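Local coordinates for protein PTHB1 (Homo sapiens, PDB 4YD8), which is a subunit of the BBSome, thought to act as a coat complex sorting membrane proteins to primary cilia, and begins with this seven-bladed beta-propeller, at residues V82-V87 and C140-G145; K106-S111 and M127-E132; D20-D25 and M50-I55. One frame throughout, in Å; residues are numbered along the deposited sequence. Where two conformers were deposited one is given.

Contact 1: V82-V87 and C140-G145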
loop_
_atom_site.group_PDB
_atom_site.type_symbol
_atom_site.label_atom_id
_atom_site.label_comp_id
_atom_site.label_asym_id
_atom_site.label_seq_id
_atom_site.Cartn_x
_atom_site.Cartn_y
_atom_site.Cartn_z
ATOM N N VAL A 82 -0.996 11.329 -9.980
ATOM C CA VAL A 82 -1.168 9.948 -9.563
ATOM C C VAL A 82 -1.660 9.919 -8.118
ATOM O O VAL A 82 -1.013 10.468 -7.229
ATOM C CB VAL A 82 0.132 9.149 -9.703
ATOM C CG1 VAL A 82 -0.053 7.737 -9.166
ATOM C CG2 VAL A 82 0.567 9.114 -11.158
ATOM N N LEU A 83 -2.823 9.312 -7.901
ATOM C CA LEU A 83 -3.407 9.210 -6.564
ATOM C C LEU A 83 -2.977 7.935 -5.845
ATOM O O LEU A 83 -2.861 7.915 -4.626
ATOM C CB LEU A 83 -4.928 9.246 -6.635
ATOM C CG LEU A 83 -5.544 10.530 -7.208
ATOM C CD1 LEU A 83 -7.050 10.513 -7.016
ATOM C CD2 LEU A 83 -4.912 11.747 -6.558
ATOM N N GLN A 84 -2.763 6.866 -6.603
ATOM C CA GLN A 84 -2.412 5.577 -6.004
ATOM C C GLN A 84 -1.811 4.648 -7.048
ATOM O O GLN A 84 -2.142 4.752 -8.230
ATOM C CB GLN A 84 -3.657 4.942 -5.369
ATOM C CG GLN A 84 -3.356 3.793 -4.402
ATOM C CD GLN A 84 -4.588 3.308 -3.668
ATOM O OE1 GLN A 84 -5.580 4.039 -3.530
ATOM N NE2 GLN A 84 -4.537 2.064 -3.193
ATOM N N VAL A 85 -0.914 3.760 -6.618
ATOM C CA VAL A 85 -0.406 2.698 -7.487
ATOM C C VAL A 85 -0.550 1.352 -6.772
ATOM O O VAL A 85 -0.360 1.267 -5.549
ATOM C CB VAL A 85 1.080 2.921 -7.889
ATOM C CG1 VAL A 85 1.201 4.051 -8.916
ATOM C CG2 VAL A 85 1.916 3.231 -6.668
ATOM N N GLU A 86 -0.916 0.321 -7.526
ATOM C CA GLU A 86 -1.023 -1.043 -7.001
ATOM C C GLU A 86 -0.622 -2.013 -8.105
ATOM O O GLU A 86 -0.669 -1.675 -9.282
ATOM C CB GLU A 86 -2.440 -1.388 -6.523
ATOM C CG GLU A 86 -3.016 -0.541 -5.362
ATOM C CD GLU A 86 -2.230 -0.621 -4.050
ATOM O OE1 GLU A 86 -1.400 -1.555 -3.846
ATOM O OE2 GLU A 86 -2.478 0.261 -3.192
ATOM N N VAL A 87 -0.256 -3.225 -7.715
ATOM C CA VAL A 87 0.208 -4.229 -8.663
ATOM C C VAL A 87 -0.529 -5.508 -8.355
ATOM O O VAL A 87 -0.583 -5.926 -7.199
ATOM C CB VAL A 87 1.740 -4.443 -8.556
ATOM C CG1 VAL A 87 2.175 -5.663 -9.393
ATOM C CG2 VAL A 87 2.483 -3.165 -8.975
ATOM N N CYS A 140 -11.073 8.752 -4.886
ATOM C CA CYS A 140 -10.272 8.974 -3.694
ATOM C C CYS A 140 -9.124 7.960 -3.620
ATOM O O CYS A 140 -7.955 8.329 -3.720
ATOM C CB CYS A 140 -11.126 8.888 -2.428
ATOM S SG CYS A 140 -10.131 9.080 -0.913
ATOM N N ASN A 141 -9.477 6.689 -3.451
ATOM C CA ASN A 141 -8.487 5.622 -3.243
ATOM C C ASN A 141 -9.050 4.305 -3.780
ATOM O O ASN A 141 -10.170 4.271 -4.279
ATOM C CB ASN A 141 -8.090 5.508 -1.755
ATOM C CG ASN A 141 -9.295 5.364 -0.810
ATOM O OD1 ASN A 141 -10.387 4.985 -1.223
ATOM N ND2 ASN A 141 -9.078 5.655 0.483
HETATM N N MSE A 142 -8.276 3.223 -3.711
HETATM C CA MSE A 142 -8.750 1.968 -4.269
HETATM C C MSE A 142 -8.212 0.797 -3.479
HETATM O O MSE A 142 -7.275 0.953 -2.688
HETATM C CB MSE A 142 -8.327 1.819 -5.734
HETATM C CG MSE A 142 -6.819 1.832 -5.940
HETATM SE SE MSE A 142 -6.454 1.418 -7.850
HETATM C CE MSE A 142 -4.594 1.909 -7.920
ATOM N N THR A 143 -8.803 -0.369 -3.704
ATOM C CA THR A 143 -8.256 -1.619 -3.183
ATOM C C THR A 143 -8.516 -2.689 -4.248
ATOM O O THR A 143 -9.144 -2.415 -5.271
ATOM C CB THR A 143 -8.887 -1.991 -1.805
ATOM O OG1 THR A 143 -8.198 -3.104 -1.225
ATOM C CG2 THR A 143 -10.392 -2.324 -1.951
ATOM N N TYR A 144 -8.024 -3.900 -4.032
ATOM C CA TYR A 144 -8.158 -4.933 -5.044
ATOM C C TYR A 144 -8.098 -6.297 -4.403
ATOM O O TYR A 144 -7.650 -6.441 -3.266
ATOM C CB TYR A 144 -7.055 -4.817 -6.110
ATOM C CG TYR A 144 -5.661 -5.075 -5.564
ATOM C CD1 TYR A 144 -4.923 -4.045 -4.979
ATOM C CD2 TYR A 144 -5.098 -6.352 -5.607
ATOM C CE1 TYR A 144 -3.649 -4.263 -4.458
ATOM C CE2 TYR A 144 -3.816 -6.589 -5.097
ATOM C CZ TYR A 144 -3.101 -5.538 -4.517
ATOM O OH TYR A 144 -1.836 -5.751 -4.007
ATOM N N GLY A 145 -8.522 -7.310 -5.144
ATOM C CA GLY A 145 -8.447 -8.660 -4.626
ATOM C C GLY A 145 -9.410 -9.559 -5.356
ATOM O O GLY A 145 -10.062 -9.142 -6.319
HETATM O O HOH W 1 -5.219 7.168 -2.984
HETATM O O HOH W 2 -0.098 -3.735 -4.879
#

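Contact 2: K106-S111 and M127-E132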
loop_
_atom_site.group_PDB
_atom_site.type_symbol
_atom_site.label_atom_id
_atom_site.label_comp_id
_atom_site.label_asym_id
_atom_site.label_seq_id
_atom_site.Cartn_x
_atom_site.Cartn_y
_atom_site.Cartn_z
ATOM N N LYS A 106 -9.627 8.621 -13.987
ATOM C CA LYS A 106 -9.422 7.404 -14.771
ATOM C C LYS A 106 -8.540 6.408 -14.025
ATOM O O LYS A 106 -7.733 6.782 -13.187
ATOM C CB LYS A 106 -8.815 7.714 -16.150
ATOM C CG LYS A 106 -7.460 8.382 -16.126
ATOM C CD LYS A 106 -6.902 8.586 -17.539
ATOM C CE LYS A 106 -5.636 9.441 -17.498
ATOM N NZ LYS A 106 -5.023 9.684 -18.835
ATOM N N LEU A 107 -8.754 5.139 -14.328
ATOM C CA LEU A 107 -7.941 4.049 -13.819
ATOM C C LEU A 107 -7.239 3.428 -15.024
ATOM O O LEU A 107 -7.902 3.056 -15.997
ATOM C CB LEU A 107 -8.807 3.031 -13.088
ATOM C CG LEU A 107 -8.176 1.651 -12.832
ATOM C CD1 LEU A 107 -7.177 1.719 -11.696
ATOM C CD2 LEU A 107 -9.258 0.604 -12.548
ATOM N N CYS A 108 -5.909 3.337 -14.980
ATOM C CA CYS A 108 -5.150 2.811 -16.119
ATOM C C CYS A 108 -4.356 1.588 -15.691
ATOM O O CYS A 108 -3.725 1.601 -14.633
ATOM C CB CYS A 108 -4.222 3.883 -16.694
ATOM S SG CYS A 108 -5.096 5.405 -17.247
ATOM N N VAL A 109 -4.415 0.531 -16.494
ATOM C CA VAL A 109 -3.707 -0.707 -16.162
ATOM C C VAL A 109 -2.633 -0.967 -17.223
ATOM O O VAL A 109 -2.902 -0.899 -18.418
ATOM C CB VAL A 109 -4.697 -1.899 -16.034
ATOM C CG1 VAL A 109 -3.956 -3.228 -15.961
ATOM C CG2 VAL A 109 -5.554 -1.738 -14.774
ATOM N N TYR A 110 -1.404 -1.217 -16.768
ATOM C CA TYR A 110 -0.237 -1.311 -17.644
ATOM C C TYR A 110 0.473 -2.638 -17.522
ATOM O O TYR A 110 0.537 -3.220 -16.439
ATOM C CB TYR A 110 0.790 -0.228 -17.320
ATOM C CG TYR A 110 0.315 1.173 -17.582
ATOM C CD1 TYR A 110 0.499 1.764 -18.820
ATOM C CD2 TYR A 110 -0.309 1.903 -16.584
ATOM C CE1 TYR A 110 0.064 3.051 -19.074
ATOM C CE2 TYR A 110 -0.748 3.192 -16.826
ATOM C CZ TYR A 110 -0.560 3.751 -18.075
ATOM O OH TYR A 110 -0.989 5.020 -18.327
ATOM N N SER A 111 1.057 -3.069 -18.630
ATOM C CA SER A 111 1.991 -4.193 -18.635
ATOM C C SER A 111 3.437 -3.689 -18.651
ATOM O O SER A 111 3.841 -2.999 -19.584
ATOM C CB SER A 111 1.721 -5.079 -19.862
ATOM O OG SER A 111 2.697 -6.103 -19.985
HETATM N N MSE A 127 6.419 0.058 -20.807
HETATM C CA MSE A 127 5.189 0.032 -20.044
HETATM C C MSE A 127 4.056 0.308 -21.007
HETATM O O MSE A 127 3.957 1.410 -21.524
HETATM C CB MSE A 127 5.217 1.078 -18.935
HETATM C CG MSE A 127 4.028 1.005 -18.014
HETATM SE SE MSE A 127 4.272 2.141 -16.452
HETATM C CE MSE A 127 3.172 3.644 -17.032
ATOM N N LYS A 128 3.226 -0.694 -21.277
ATOM C CA LYS A 128 2.181 -0.557 -22.287
ATOM C C LYS A 128 0.816 -0.556 -21.630
ATOM O O LYS A 128 0.544 -1.381 -20.755
ATOM C CB LYS A 128 2.238 -1.700 -23.306
ATOM C CG LYS A 128 3.607 -2.003 -23.886
ATOM C CD LYS A 128 4.223 -0.800 -24.563
ATOM C CE LYS A 128 3.576 -0.495 -25.888
ATOM N NZ LYS A 128 4.522 0.286 -26.738
ATOM N N LEU A 129 -0.054 0.343 -22.073
ATOM C CA LEU A 129 -1.421 0.394 -21.561
ATOM C C LEU A 129 -2.221 -0.819 -22.023
ATOM O O LEU A 129 -2.282 -1.114 -23.226
ATOM C CB LEU A 129 -2.109 1.681 -22.022
ATOM C CG LEU A 129 -3.528 1.915 -21.505
ATOM C CD1 LEU A 129 -3.507 2.269 -20.033
ATOM C CD2 LEU A 129 -4.208 3.018 -22.320
HETATM N N MSE A 130 -2.830 -1.530 -21.082
HETATM C CA MSE A 130 -3.686 -2.669 -21.437
HETATM C C MSE A 130 -5.121 -2.204 -21.596
HETATM O O MSE A 130 -5.792 -2.556 -22.564
HETATM C CB MSE A 130 -3.604 -3.779 -20.385
HETATM C CG MSE A 130 -2.211 -4.363 -20.193
HETATM SE SE MSE A 130 -1.574 -5.191 -21.827
HETATM C CE MSE A 130 -2.668 -6.817 -21.902
ATOM N N TYR A 131 -5.600 -1.412 -20.640
ATOM C CA TYR A 131 -6.931 -0.833 -20.758
ATOM C C TYR A 131 -7.037 0.313 -19.789
ATOM O O TYR A 131 -6.222 0.443 -18.878
ATOM C CB TYR A 131 -8.043 -1.860 -20.485
ATOM C CG TYR A 131 -7.994 -2.472 -19.093
ATOM C CD1 TYR A 131 -8.656 -1.873 -18.015
ATOM C CD2 TYR A 131 -7.295 -3.658 -18.862
ATOM C CE1 TYR A 131 -8.605 -2.439 -16.738
ATOM C CE2 TYR A 131 -7.246 -4.229 -17.601
ATOM C CZ TYR A 131 -7.894 -3.618 -16.546
ATOM O OH TYR A 131 -7.851 -4.191 -15.303
ATOM N N GLU A 132 -8.044 1.147 -19.988
ATOM C CA GLU A 132 -8.324 2.190 -19.016
ATOM C C GLU A 132 -9.822 2.349 -18.849
ATOM O O GLU A 132 -10.593 2.127 -19.790
ATOM C CB GLU A 132 -7.689 3.517 -19.431
ATOM C CG GLU A 132 -8.190 4.079 -20.735
ATOM C CD GLU A 132 -7.442 5.334 -21.147
ATOM O OE1 GLU A 132 -6.810 5.959 -20.275
ATOM O OE2 GLU A 132 -7.478 5.689 -22.343
HETATM O O HOH W 3 -4.427 7.257 -20.443
#

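Contact 3: D20-D25 and M50-I55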
loop_
_atom_site.group_PDB
_atom_site.type_symbol
_atom_site.label_atom_id
_atom_site.label_comp_id
_atom_site.label_asym_id
_atom_site.label_seq_id
_atom_site.Cartn_x
_atom_site.Cartn_y
_atom_site.Cartn_z
ATOM N N ASP A 20 11.607 17.453 -8.866
ATOM C CA ASP A 20 11.891 18.748 -8.265
ATOM C C ASP A 20 10.675 19.293 -7.540
ATOM O O ASP A 20 9.721 19.754 -8.170
ATOM C CB ASP A 20 12.352 19.745 -9.331
ATOM C CG ASP A 20 13.139 20.896 -8.743
ATOM O OD1 ASP A 20 12.515 21.830 -8.196
ATOM O OD2 ASP A 20 14.384 20.864 -8.825
ATOM N N LYS A 21 10.726 19.240 -6.213
ATOM C CA LYS A 21 9.626 19.694 -5.362
ATOM C C LYS A 21 8.310 19.014 -5.732
ATOM O O LYS A 21 7.262 19.650 -5.786
ATOM C CB LYS A 21 9.473 21.218 -5.435
ATOM C CG LYS A 21 10.770 22.000 -5.229
ATOM C CD LYS A 21 11.629 21.407 -4.115
ATOM C CE LYS A 21 12.896 22.229 -3.882
ATOM N NZ LYS A 21 14.129 21.415 -4.105
ATOM N N GLU A 22 8.375 17.713 -5.991
ATOM C CA GLU A 22 7.175 16.918 -6.184
ATOM C C GLU A 22 6.592 16.536 -4.822
ATOM O O GLU A 22 7.280 16.580 -3.810
ATOM C CB GLU A 22 7.482 15.674 -7.034
ATOM C CG GLU A 22 8.011 16.043 -8.429
ATOM C CD GLU A 22 8.097 14.865 -9.386
ATOM O OE1 GLU A 22 7.402 13.850 -9.170
ATOM O OE2 GLU A 22 8.844 14.972 -10.379
ATOM N N GLU A 23 5.313 16.178 -4.811
ATOM C CA GLU A 23 4.580 15.828 -3.599
ATOM C C GLU A 23 3.981 14.434 -3.744
ATOM O O GLU A 23 3.616 13.988 -4.839
ATOM C CB GLU A 23 3.477 16.862 -3.293
ATOM C CG GLU A 23 3.987 18.291 -3.182
ATOM C CD GLU A 23 2.876 19.334 -3.203
ATOM O OE1 GLU A 23 1.700 18.971 -3.427
ATOM O OE2 GLU A 23 3.186 20.524 -2.991
ATOM N N PHE A 24 3.913 13.736 -2.617
ATOM C CA PHE A 24 3.507 12.342 -2.565
ATOM C C PHE A 24 2.679 12.118 -1.318
ATOM O O PHE A 24 2.769 12.895 -0.372
ATOM C CB PHE A 24 4.734 11.427 -2.522
ATOM C CG PHE A 24 5.700 11.657 -3.644
ATOM C CD1 PHE A 24 6.598 12.721 -3.607
ATOM C CD2 PHE A 24 5.731 10.800 -4.721
ATOM C CE1 PHE A 24 7.476 12.932 -4.650
ATOM C CE2 PHE A 24 6.617 11.003 -5.757
ATOM C CZ PHE A 24 7.483 12.076 -5.722
ATOM N N ASP A 25 1.881 11.061 -1.287
ATOM C CA ASP A 25 1.198 10.705 -0.045
ATOM C C ASP A 25 1.122 9.193 0.062
ATOM O O ASP A 25 1.688 8.479 -0.770
ATOM C CB ASP A 25 -0.203 11.322 0.015
ATOM C CG ASP A 25 -0.662 11.619 1.438
ATOM O OD1 ASP A 25 -0.143 11.003 2.400
ATOM O OD2 ASP A 25 -1.557 12.477 1.592
HETATM N N MSE A 50 2.507 15.128 -9.281
HETATM C CA MSE A 50 2.956 15.866 -10.422
HETATM C C MSE A 50 2.888 15.043 -11.695
HETATM O O MSE A 50 3.323 15.486 -12.732
HETATM C CB MSE A 50 4.354 16.369 -10.209
HETATM C CG MSE A 50 4.500 17.635 -9.353
HETATM SE SE MSE A 50 3.472 17.675 -7.699
HETATM C CE MSE A 50 3.865 19.491 -7.041
ATOM N N GLY A 51 2.356 13.842 -11.631
ATOM C CA GLY A 51 2.006 13.082 -12.825
ATOM C C GLY A 51 3.057 12.095 -13.303
ATOM O O GLY A 51 2.820 11.360 -14.255
ATOM N N TYR A 52 4.215 12.070 -12.650
ATOM C CA TYR A 52 5.276 11.116 -13.012
ATOM C C TYR A 52 5.130 9.738 -12.369
ATOM O O TYR A 52 4.843 9.621 -11.184
ATOM C CB TYR A 52 6.655 11.680 -12.640
ATOM C CG TYR A 52 7.081 12.810 -13.544
ATOM C CD1 TYR A 52 7.713 12.554 -14.755
ATOM C CD2 TYR A 52 6.833 14.135 -13.195
ATOM C CE1 TYR A 52 8.091 13.592 -15.600
ATOM C CE2 TYR A 52 7.206 15.176 -14.030
ATOM C CZ TYR A 52 7.834 14.896 -15.230
ATOM O OH TYR A 52 8.212 15.929 -16.054
ATOM N N LEU A 53 5.357 8.701 -13.170
ATOM C CA LEU A 53 5.441 7.329 -12.687
ATOM C C LEU A 53 6.890 6.870 -12.837
ATOM O O LEU A 53 7.463 6.977 -13.923
ATOM C CB LEU A 53 4.485 6.412 -13.475
ATOM C CG LEU A 53 4.193 4.970 -13.004
ATOM C CD1 LEU A 53 5.391 4.027 -13.143
ATOM C CD2 LEU A 53 3.696 4.949 -11.576
ATOM N N ARG A 54 7.479 6.369 -11.755
ATOM C CA ARG A 54 8.872 5.918 -11.787
ATOM C C ARG A 54 8.990 4.492 -11.253
ATOM O O ARG A 54 8.316 4.128 -10.301
ATOM C CB ARG A 54 9.770 6.870 -10.970
ATOM C CG ARG A 54 9.809 8.296 -11.536
ATOM C CD ARG A 54 10.527 9.283 -10.608
ATOM N NE ARG A 54 10.614 10.618 -11.205
ATOM C CZ ARG A 54 9.863 11.657 -10.845
ATOM N NH1 ARG A 54 8.945 11.528 -9.895
ATOM N NH2 ARG A 54 10.021 12.833 -11.441
ATOM N N ILE A 55 9.860 3.699 -11.866
ATOM C CA ILE A 55 10.125 2.344 -11.399
ATOM C C ILE A 55 11.631 2.169 -11.195
ATOM O O ILE A 55 12.418 2.463 -12.099
ATOM C CB ILE A 55 9.628 1.281 -12.399
ATOM C CG1 ILE A 55 8.132 1.477 -12.709
ATOM C CG2 ILE A 55 9.895 -0.133 -11.854
ATOM C CD1 ILE A 55 7.599 0.452 -13.741
#

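Contact 1: V82-V87 and C140-G145
Gln84 grips the backbone of Met142 with both ends of its amide: OE1 takes the N-H of Met142 at 2.8 Å, and NE2 donates to Met142 O at 3.0 Å. CG of Gln84 stands anti to its own backbone N (chi1 -165°), and the chain runs on extended to carry the amide across. The second proton of NE2 goes to Glu86 OE2, 2.7 Å away and almost in the amide plane, a bond that holds the group against rotation. Packing is tight around this clamp. CG of Met142, deposited as selenomethionine, lies 3.5 Å from Gln84 CD, and its CE slides past CG of Glu86. Strands 84-88 and 139-145 are the innermost strands of two successive propeller blades. They run nearly parallel, 7° apart, with axes 7.8 Å from each other, so side chains and water span a gap too wide for backbone pairing. Toward both ends the contact is looser and wet. One water lies between Leu83 O and Cys140 O. A second donates to Glu86 OE1, accepts from Val87 N and sits 2.8 Å from Tyr144 OH, while Glu86 OE1 approaches the ring edge at Tyr144 CE1. Phe90 meets that ring edge-to-face. Gly145, critical for the stability of the protein, follows Tyr144 with a backbone phi of 159°, a conformation open to glycine but strained for residues with a side chain.

Contact 2: K106-S111 and M127-E132
Val109 and Ser111 pair with residues 128-131 in an antiparallel ladder between the third and fourth strands of one propeller blade. Ser111 and Lys128 exchange two backbone hydrogen bonds. Farther along, Val109 N donates to Tyr131 O, while Val109 O receives the N-H of Met130 at 2.7 Å. Met130 and Tyr131 thus both face Val109, a classic beta bulge that shifts the register by one residue. On one side of the sheet the ring of Tyr110 is held between two apolar ends. CE of Met127, a selenomethionine, sits 3.6 Å above the centre of one face, brought there by the bend at chi3 (101°); SE follows 4.6 Å from the ring centroid, a Met-aromatic contact. Over the opposite face comes CD1 of Leu129, displaced toward the rim, and the same methyl also touches CB of Cys108. On the other side of the sheet Val109 lies over the Tyr131 ring: CB is 3.9 Å from the centroid in a CH-pi contact, and CG2 comes to 3.4 Å from Tyr131 OH. That hydroxyl is hydrogen-bonded to Phe90 O. Near the end of the ladder, Lys106 NZ and Glu132 OE1 stay 4.4 Å apart and are joined by a water that accepts from the lysine and donates to the carboxylate. Strand 98-102 lies on the inner side of 106-112 in the same blade; Met127 reaches over to Leu74 and Val76 of strand 72-77, and Leu107 packs on Ile156 and Ile158 of strand 155-160.

Contact 3: D20-D25 and M50-I55
Glu22 and Arg54 reach toward each other tip to tip, one from the loop between strands 8-17 and 29-32, the other from strand 52-56. The arginine approaches end-on, with one terminal nitrogen for each carboxylate oxygen: NH1 donates to OE1 of Glu22 at 2.9 Å in an almost straight bond, and NH2 to OE2 of Glu22 at 2.7 Å. Both oxygens lie close to the guanidinium plane, but the carboxylate is turned 39° against it. OE1 is therefore met from above its own plane, and OE2 on its syn side, also out of plane. Extended from CG to NE, the arginine chain lies with one face of its guanidinium under CB of Tyr52, 3.4 Å above the plane near the rim. Phe24 turns its ring edge to the arginine, CZ standing 4.5 Å from Arg54 NH1. Beside this pair Met50, a selenomethionine, slides past Glu22 in the opposite direction, CG to CG at 4.0 Å. Its bend at chi2 (46°) brings SE round to lie 3.7 Å from Glu23 N, and CE goes on to Lys21 O and the side chain of Glu23. Glu23 N is buried here and has no polar partner in the model. Ser48 OG gives Glu22 OE1 a further hydrogen bond, and Arg54 NE forms a salt bridge with Glu75 of strand 72-77. Shared between Glu22 and Glu75, the guanidinium cation would favour the ionised form of Glu22 even though that side chain is buried.

From the N terminus, strand 8-17 completes the last blade beside strand 357-362, so that blade is built from both ends of the propeller. The chain then passes through residues 20-25, and contact 3 closes the first loop by tying this connection to strand 52-56 of the first complete blade along the chain. Contact 1 opens later, in series with contact 3, and joins the inner strands of the following two blades. Contact 2 is nested inside its loop and pairs the third and fourth strands of the first of these. The three also touch directly: Leu53 packs against both Val85 and Met127, and Met142 against Leu107, linking three consecutive blades.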